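Local coordinates for protein triacylglycerol lipase (Clostridium botulinum, PDB 5AH1) that probably hydrolyses triacylglycerol esters, and hydrolyses synthetic polyesters, as a zinc-binding esterase of the alpha/beta-hydrolase fold, at residues N128-C133 and V144-A149; F154-Y159 and T300-T305; R189-L194 and S211-G216. One frame throughout, in Å; residues are numbered along the deposited sequence. Where two conformers were deposited one is given.

Contact 1 of 3, residues N128-C133 and V144-A149; sequences NWDRAC and VDYGEA. With ZN (zinc ion), chain B.
The ring of Tyr-146 offers its edge to helix 128-140: Asp-130 O lies near the ring plane, 3.5 Å from Tyr-146 CE1. Val-144 CG1 sits on one face, displaced toward the rim, and Cys-133 CB comes in obliquely. The indole of Trp-129 likewise meets the other segment at its edge, where its NE1 points to Tyr-146 O. The contact lies beside the zinc site, as in the zinc-containing bacterial lipases related to this enzyme: the chain turns after helix 128-140 into the short strand 142-145, whose end and following turn pack on the first turns of that helix. The bond from Trp-129 NE1 to Tyr-146 O measures 2.9 Å with an N-H...O angle of 159°, and the carbonyl oxygen lies in the indole plane. Tyr-146 CG is anti to the carbonyl carbon and beside the backbone N (chi1 -63°); from there the ring crosses the Asp-130 side chain at about a right angle, CE1 3.6 Å from Asp-130 CB. Asp-130 OD1 binds the zinc ion at 1.9 Å, while OD2 accepts a hydrogen bond from Gln-273; Tyr-146 OH is hydrogen-bonded to Glu-134. Cys-133 SG packs 3.8 Å from Tyr-146 CA. A water links the backbones, donating to Cys-133 O and accepting from Asp-145 N. Asp-145 OD2 forms a salt bridge with Arg-158, and its OD1 receives Gly-147 N at 3.0 Å, closing an Asx turn.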
# COMPACT_ATOMS: atom_id res chain seq x y z
N ASN A 128 -3.73 9.37 1.55
CA ASN A 128 -2.40 9.09 2.06
C ASN A 128 -2.02 10.01 3.22
O ASN A 128 -1.36 9.58 4.16
CB ASN A 128 -1.38 9.17 0.93
CG ASN A 128 -1.34 7.91 0.11
OD1 ASN A 128 -1.12 6.82 0.67
ND2 ASN A 128 -1.52 8.02 -1.20
N TRP A 129 -2.42 11.28 3.17
CA TRP A 129 -2.19 12.16 4.32
C TRP A 129 -2.87 11.58 5.56
O TRP A 129 -2.25 11.44 6.63
CB TRP A 129 -2.75 13.54 4.03
CG TRP A 129 -2.66 14.50 5.20
CD1 TRP A 129 -3.51 14.56 6.29
CD2 TRP A 129 -1.69 15.54 5.40
NE1 TRP A 129 -3.12 15.56 7.13
CE2 TRP A 129 -2.01 16.18 6.61
CE3 TRP A 129 -0.57 15.99 4.67
CZ2 TRP A 129 -1.29 17.27 7.09
CZ3 TRP A 129 0.14 17.05 5.16
CH2 TRP A 129 -0.21 17.68 6.36
N ASP A 130 -4.15 11.24 5.44
CA ASP A 130 -4.89 10.76 6.60
C ASP A 130 -4.26 9.46 7.11
O ASP A 130 -4.08 9.27 8.31
CB ASP A 130 -6.37 10.53 6.28
CG ASP A 130 -7.17 11.83 6.02
OD1 ASP A 130 -6.59 12.95 5.99
OD2 ASP A 130 -8.41 11.71 5.87
N ARG A 131 -3.94 8.57 6.19
CA ARG A 131 -3.29 7.31 6.54
C ARG A 131 -1.93 7.49 7.21
O ARG A 131 -1.58 6.74 8.10
CB ARG A 131 -3.21 6.42 5.31
CG ARG A 131 -4.60 5.88 4.87
CD ARG A 131 -4.58 5.31 3.47
NE ARG A 131 -3.44 4.42 3.21
CZ ARG A 131 -3.52 3.11 3.02
NH1 ARG A 131 -4.64 2.41 3.23
NH2 ARG A 131 -2.42 2.46 2.68
N ALA A 132 -1.17 8.48 6.76
CA ALA A 132 0.12 8.76 7.39
C ALA A 132 -0.05 9.26 8.83
O ALA A 132 0.70 8.86 9.72
CB ALA A 132 0.92 9.75 6.56
N CYS A 133 -1.04 10.13 9.07
CA CYS A 133 -1.33 10.59 10.41
C CYS A 133 -1.77 9.43 11.29
O CYS A 133 -1.41 9.35 12.46
CB CYS A 133 -2.42 11.67 10.39
SG CYS A 133 -1.95 13.20 9.51
N VAL A 144 -5.22 10.07 16.83
CA VAL A 144 -4.87 10.57 15.51
C VAL A 144 -5.19 12.06 15.42
O VAL A 144 -6.28 12.50 15.82
CB VAL A 144 -5.67 9.82 14.43
CG1 VAL A 144 -5.37 10.37 13.04
CG2 VAL A 144 -5.38 8.31 14.49
N ASP A 145 -4.25 12.82 14.86
CA ASP A 145 -4.37 14.27 14.68
C ASP A 145 -4.04 14.57 13.23
O ASP A 145 -2.89 14.41 12.82
CB ASP A 145 -3.43 14.97 15.66
CG ASP A 145 -3.48 16.48 15.59
OD1 ASP A 145 -4.03 17.07 14.64
OD2 ASP A 145 -2.95 17.11 16.53
N TYR A 146 -5.04 14.96 12.45
CA TYR A 146 -4.87 15.18 11.02
C TYR A 146 -4.34 16.56 10.68
O TYR A 146 -4.09 16.84 9.51
CB TYR A 146 -6.22 14.96 10.30
CG TYR A 146 -6.75 13.55 10.41
CD1 TYR A 146 -6.14 12.52 9.73
CD2 TYR A 146 -7.85 13.25 11.21
CE1 TYR A 146 -6.61 11.23 9.82
CE2 TYR A 146 -8.34 11.96 11.30
CZ TYR A 146 -7.71 10.95 10.62
OH TYR A 146 -8.22 9.67 10.72
N GLY A 147 -4.19 17.41 11.69
CA GLY A 147 -3.74 18.78 11.49
C GLY A 147 -4.92 19.73 11.42
O GLY A 147 -5.87 19.52 10.67
N GLU A 148 -4.87 20.81 12.20
CA GLU A 148 -5.94 21.80 12.11
C GLU A 148 -6.13 22.32 10.68
O GLU A 148 -7.25 22.42 10.19
CB GLU A 148 -5.67 22.98 13.04
CG GLU A 148 -6.77 24.04 13.03
CD GLU A 148 -6.51 25.13 14.04
OE1 GLU A 148 -6.82 24.93 15.22
OE2 GLU A 148 -5.96 26.18 13.64
N ALA A 149 -5.03 22.68 10.04
CA ALA A 149 -5.11 23.32 8.74
C ALA A 149 -5.72 22.37 7.73
O ALA A 149 -6.63 22.72 6.98
CB ALA A 149 -3.76 23.82 8.29
ZN ZN B . -7.85 14.34 5.48
O HOH W 1 -1.65 11.35 14.32

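Contact 2 of 3, residues F154-Y159 and T300-T305; sequences FKHNRY and TKDIAT. With ZN (zinc ion), chain B.
Shared zinc coordination, backed by a CH-pi contact, joins the loop between helix 148-154 and strand 159-163 to the turn ahead of helix 304-308, 141 residues further on. His-156 NE2 binds the zinc ion at 2.1 Å and Asp-302 OD2 binds it at 2.0 Å. The two ligand atoms are close to each other but are joined through the metal, not by a hydrogen bond. Asp-302 OD2 lies at the edge of the imidazole, and ring and carboxylate are nearly coplanar, 11° apart. On the far side of the imidazole, His-156 ND1 donates to Asn-157 O at 2.8 Å, which fixes the rotation of the ring and would make NE2 a better metal donor. Asp-302 OD1, the oxygen not bonded to zinc, is hydrogen-bonded to Ser-127.

Phe-154 backs the carboxylate. Asp-302 CB stands over one face of its ring, offset toward the rim, 3.8 Å from the centroid and 22° off the normal, while the carboxylate is stacked on the same ring. The extended Lys-301 chain crosses the ring obliquely, CG 3.7 Å from Phe-154 CE1 and CE at the ring edge, and ends in a salt bridge to Glu-315. Thr-300 OG1 accepts from Asp-302 N at 2.9 Å in an ST turn, a second-shell bond that helps position the zinc ligand. The same hydroxyl is hydrogen-bonded to a water that donates to Phe-154 O, so the two segments also meet through solvent. His-150 and Asp-130 complete a two-aspartate, two-histidine zinc site, as in the thermoalkalophilic bacterial lipases of family I.5.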
# COMPACT_ATOMS: atom_id res chain seq x y z
N PHE A 154 -10.17 20.49 4.25
CA PHE A 154 -10.92 19.37 3.68
C PHE A 154 -12.26 19.12 4.37
O PHE A 154 -13.02 18.25 3.97
CB PHE A 154 -10.03 18.13 3.60
CG PHE A 154 -8.93 18.27 2.58
CD1 PHE A 154 -9.22 18.37 1.24
CD2 PHE A 154 -7.61 18.33 2.97
CE1 PHE A 154 -8.22 18.50 0.30
CE2 PHE A 154 -6.59 18.47 2.03
CZ PHE A 154 -6.90 18.56 0.69
N LYS A 155 -12.56 19.92 5.40
CA LYS A 155 -13.84 19.88 6.09
C LYS A 155 -14.11 18.53 6.74
O LYS A 155 -15.15 17.92 6.55
CB LYS A 155 -14.97 20.27 5.15
CG LYS A 155 -14.73 21.59 4.43
CD LYS A 155 -15.79 21.88 3.39
CE LYS A 155 -15.50 23.19 2.66
NZ LYS A 155 -14.17 23.21 1.96
N HIS A 156 -13.15 18.07 7.52
CA HIS A 156 -13.32 16.88 8.35
C HIS A 156 -12.74 17.10 9.74
O HIS A 156 -12.18 18.15 10.03
CB HIS A 156 -12.84 15.59 7.64
CG HIS A 156 -11.35 15.38 7.52
ND1 HIS A 156 -10.51 15.20 8.59
CD2 HIS A 156 -10.59 15.16 6.41
CE1 HIS A 156 -9.29 14.94 8.15
NE2 HIS A 156 -9.31 14.89 6.83
N ASN A 157 -12.89 16.12 10.61
CA ASN A 157 -12.47 16.28 11.99
C ASN A 157 -10.96 16.34 12.07
O ASN A 157 -10.26 15.64 11.34
CB ASN A 157 -12.92 15.08 12.83
CG ASN A 157 -14.39 15.06 13.10
OD1 ASN A 157 -15.04 16.10 13.07
ND2 ASN A 157 -14.92 13.88 13.36
N ARG A 158 -10.45 17.16 12.99
CA ARG A 158 -9.02 17.17 13.29
C ARG A 158 -8.57 15.90 14.00
O ARG A 158 -7.49 15.39 13.71
CB ARG A 158 -8.64 18.38 14.13
CG ARG A 158 -7.17 18.40 14.52
CD ARG A 158 -6.71 19.65 15.26
NE ARG A 158 -5.35 19.45 15.75
CZ ARG A 158 -4.73 20.27 16.60
NH1 ARG A 158 -5.25 21.39 17.02
NH2 ARG A 158 -3.55 19.93 17.06
N TYR A 159 -9.39 15.40 14.93
CA TYR A 159 -9.00 14.23 15.72
C TYR A 159 -9.76 13.00 15.29
O TYR A 159 -10.95 13.07 15.01
CB TYR A 159 -9.20 14.49 17.22
CG TYR A 159 -8.37 15.63 17.71
CD1 TYR A 159 -7.01 15.48 17.92
CD2 TYR A 159 -8.93 16.87 17.92
CE1 TYR A 159 -6.23 16.54 18.35
CE2 TYR A 159 -8.17 17.94 18.34
CZ TYR A 159 -6.81 17.77 18.56
OH TYR A 159 -6.00 18.80 18.99
N THR A 300 -14.41 15.34 -2.85
CA THR A 300 -13.15 15.74 -2.22
C THR A 300 -11.95 15.08 -2.90
O THR A 300 -12.07 13.97 -3.43
CB THR A 300 -13.13 15.39 -0.71
OG1 THR A 300 -11.94 15.91 -0.11
CG2 THR A 300 -13.17 13.87 -0.46
N LYS A 301 -10.81 15.75 -2.89
CA LYS A 301 -9.58 15.06 -3.29
C LYS A 301 -8.92 14.37 -2.10
O LYS A 301 -7.93 13.67 -2.28
CB LYS A 301 -8.62 16.00 -4.00
CG LYS A 301 -8.03 17.09 -3.16
CD LYS A 301 -7.02 17.86 -4.00
CE LYS A 301 -6.26 18.93 -3.21
NZ LYS A 301 -5.34 19.69 -4.11
N ASP A 302 -9.45 14.57 -0.89
CA ASP A 302 -8.86 13.94 0.31
C ASP A 302 -9.39 12.53 0.57
O ASP A 302 -9.96 12.26 1.63
CB ASP A 302 -9.11 14.85 1.51
CG ASP A 302 -8.36 14.44 2.76
OD1 ASP A 302 -7.19 14.01 2.67
OD2 ASP A 302 -8.95 14.58 3.86
N ILE A 303 -9.22 11.64 -0.41
CA ILE A 303 -9.77 10.29 -0.34
C ILE A 303 -8.88 9.35 -1.19
O ILE A 303 -8.18 9.83 -2.07
CB ILE A 303 -11.27 10.32 -0.78
CG1 ILE A 303 -12.01 9.06 -0.33
CG2 ILE A 303 -11.37 10.59 -2.27
CD1 ILE A 303 -12.20 8.96 1.18
N ALA A 304 -8.91 8.05 -0.92
CA ALA A 304 -7.95 7.17 -1.58
C ALA A 304 -8.08 7.13 -3.10
O ALA A 304 -7.08 7.04 -3.80
CB ALA A 304 -8.05 5.75 -1.03
N THR A 305 -9.30 7.17 -3.61
CA THR A 305 -9.53 7.03 -5.04
C THR A 305 -8.86 8.16 -5.83
O THR A 305 -8.33 7.93 -6.92
CB THR A 305 -11.05 6.90 -5.33
OG1 THR A 305 -11.78 7.81 -4.52
CG2 THR A 305 -11.51 5.50 -4.99
ZN ZN B . -7.85 14.34 5.48
O HOH W 2 -13.05 17.93 1.31

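Contact 3 of 3, residues R189-L194 and S211-G216; sequences RTLTQL and SPLFEG
Helix 183-197, which in this alpha/beta-hydrolase fold follows strand 176-181 and the probable nucleophile elbow, rests Leu-191 and Leu-194 against Leu-213 in the loop leading to strand 221-227. The contact is a buried leucine cluster in the later turns of the helix. Leu-213 CD1 is its centre: it lies 3.7 Å from Leu-194 CB and 3.9 Å from Leu-191 CD1, so one methyl fits between residues three apart on the helix. Leu-213 CG is anti to its backbone N (chi1 177°), and from there the branch reaches the helix, with CD2 next to Leu-194 CD1. The Leu-191 and Leu-213 side chains cross at about a right angle.

Leu-194 also turns CD2 to the edge of the Phe-214 ring, 4.3 Å from its CD1. That ring meets Trp-129 with planes about 10° apart, which ties the loop to helix 128-140; Leu-191 touches Leu-135 of the same helix. The backbones come together too: Leu-194 O and Leu-213 O are only 3.1 Å apart, two acceptors with no hydrogen bond between them, which would probably repel each other. The loop is held in shape from within, Leu-213 N donating to Ser-211 OG in an ST turn and Phe-214 N to Ser-211 O at 3.0 Å.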
# COMPACT_ATOMS: atom_id res chain seq x y z
N ARG A 189 5.94 6.52 2.32
CA ARG A 189 6.72 7.63 1.77
C ARG A 189 6.28 8.93 2.42
O ARG A 189 7.08 9.79 2.76
CB ARG A 189 6.57 7.73 0.26
CG ARG A 189 7.31 6.66 -0.56
CD ARG A 189 6.89 6.68 -2.03
NE ARG A 189 6.95 8.05 -2.56
CZ ARG A 189 6.08 8.58 -3.41
NH1 ARG A 189 5.16 7.81 -3.97
NH2 ARG A 189 6.17 9.86 -3.72
N THR A 190 4.97 9.09 2.55
CA THR A 190 4.34 10.31 3.07
C THR A 190 4.69 10.50 4.55
O THR A 190 5.06 11.59 4.98
CB THR A 190 2.81 10.28 2.88
OG1 THR A 190 2.52 10.12 1.49
CG2 THR A 190 2.13 11.55 3.37
N LEU A 191 4.60 9.44 5.34
CA LEU A 191 5.00 9.53 6.74
C LEU A 191 6.46 9.93 6.85
O LEU A 191 6.81 10.78 7.68
CB LEU A 191 4.78 8.19 7.45
CG LEU A 191 5.24 8.18 8.91
CD1 LEU A 191 4.31 8.99 9.77
CD2 LEU A 191 5.35 6.77 9.47
N THR A 192 7.32 9.35 6.03
CA THR A 192 8.75 9.64 6.12
C THR A 192 9.03 11.11 5.77
O THR A 192 9.82 11.79 6.43
CB THR A 192 9.55 8.67 5.22
OG1 THR A 192 9.31 7.33 5.65
CG2 THR A 192 11.02 8.98 5.30
N GLN A 193 8.28 11.64 4.81
CA GLN A 193 8.39 13.04 4.41
C GLN A 193 7.99 13.96 5.57
O GLN A 193 8.69 14.91 5.91
CB GLN A 193 7.50 13.31 3.20
CG GLN A 193 7.42 14.77 2.81
CD GLN A 193 8.70 15.31 2.25
OE1 GLN A 193 9.48 14.58 1.61
NE2 GLN A 193 8.94 16.58 2.49
N LEU A 194 6.83 13.68 6.16
CA LEU A 194 6.34 14.49 7.26
C LEU A 194 7.26 14.40 8.48
O LEU A 194 7.58 15.42 9.09
CB LEU A 194 4.91 14.07 7.63
CG LEU A 194 3.84 14.50 6.62
CD1 LEU A 194 2.51 13.87 6.94
CD2 LEU A 194 3.69 16.03 6.56
N SER A 211 0.45 18.48 16.29
CA SER A 211 1.04 17.14 16.35
C SER A 211 2.54 17.23 16.10
O SER A 211 2.97 17.90 15.16
CB SER A 211 0.44 16.23 15.29
OG SER A 211 1.09 14.97 15.33
N PRO A 212 3.35 16.51 16.90
CA PRO A 212 4.79 16.50 16.62
C PRO A 212 5.10 16.06 15.19
O PRO A 212 6.13 16.46 14.63
CB PRO A 212 5.33 15.48 17.63
CG PRO A 212 4.38 15.61 18.81
CD PRO A 212 3.02 15.84 18.17
N LEU A 213 4.23 15.23 14.60
CA LEU A 213 4.43 14.78 13.22
C LEU A 213 4.71 15.94 12.28
O LEU A 213 5.51 15.83 11.35
CB LEU A 213 3.21 13.98 12.74
CG LEU A 213 3.27 13.50 11.28
CD1 LEU A 213 4.52 12.63 11.04
CD2 LEU A 213 2.00 12.75 10.90
N PHE A 214 4.02 17.05 12.48
CA PHE A 214 4.09 18.14 11.51
C PHE A 214 5.25 19.11 11.74
O PHE A 214 5.42 20.03 10.95
CB PHE A 214 2.76 18.91 11.50
CG PHE A 214 1.56 18.04 11.24
CD1 PHE A 214 1.52 17.19 10.14
CD2 PHE A 214 0.47 18.04 12.10
CE1 PHE A 214 0.45 16.37 9.91
CE2 PHE A 214 -0.61 17.22 11.86
CZ PHE A 214 -0.62 16.38 10.78
N GLU A 215 6.05 18.90 12.79
CA GLU A 215 7.10 19.87 13.10
C GLU A 215 8.41 19.61 12.37
O GLU A 215 9.21 20.53 12.22
CB GLU A 215 7.28 19.97 14.62
CG GLU A 215 6.04 20.55 15.32
CD GLU A 215 6.22 20.81 16.82
OE1 GLU A 215 6.53 19.86 17.57
OE2 GLU A 215 6.04 21.97 17.26
N GLY A 216 8.59 18.40 11.85
CA GLY A 216 9.83 18.02 11.19
C GLY A 216 10.95 17.67 12.15
O GLY A 216 10.79 17.75 13.37

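In the fold
Contact 1 touches both of the others: its centre lies 9 Å from that of contact 2 and 9 Å from that of contact 3. Contacts 1 and 2 supply three of the four zinc ligands and are sewn together by a salt bridge, Asp-145 OD2 to Arg-158 NH2 at 2.9 Å, and by a probable backbone hydrogen bond from Tyr-146 N to Arg-158 O at 2.8 Å. Contact 3 adds apolar packing behind, with Phe-214 CE1 3.4 Å from Trp-129 CZ2; the Phe-214 side chain is about 9 Å from the zinc ion. Contacts 2 and 3 do not touch, although contact 3 is nested in the chain loop that contact 2 closes.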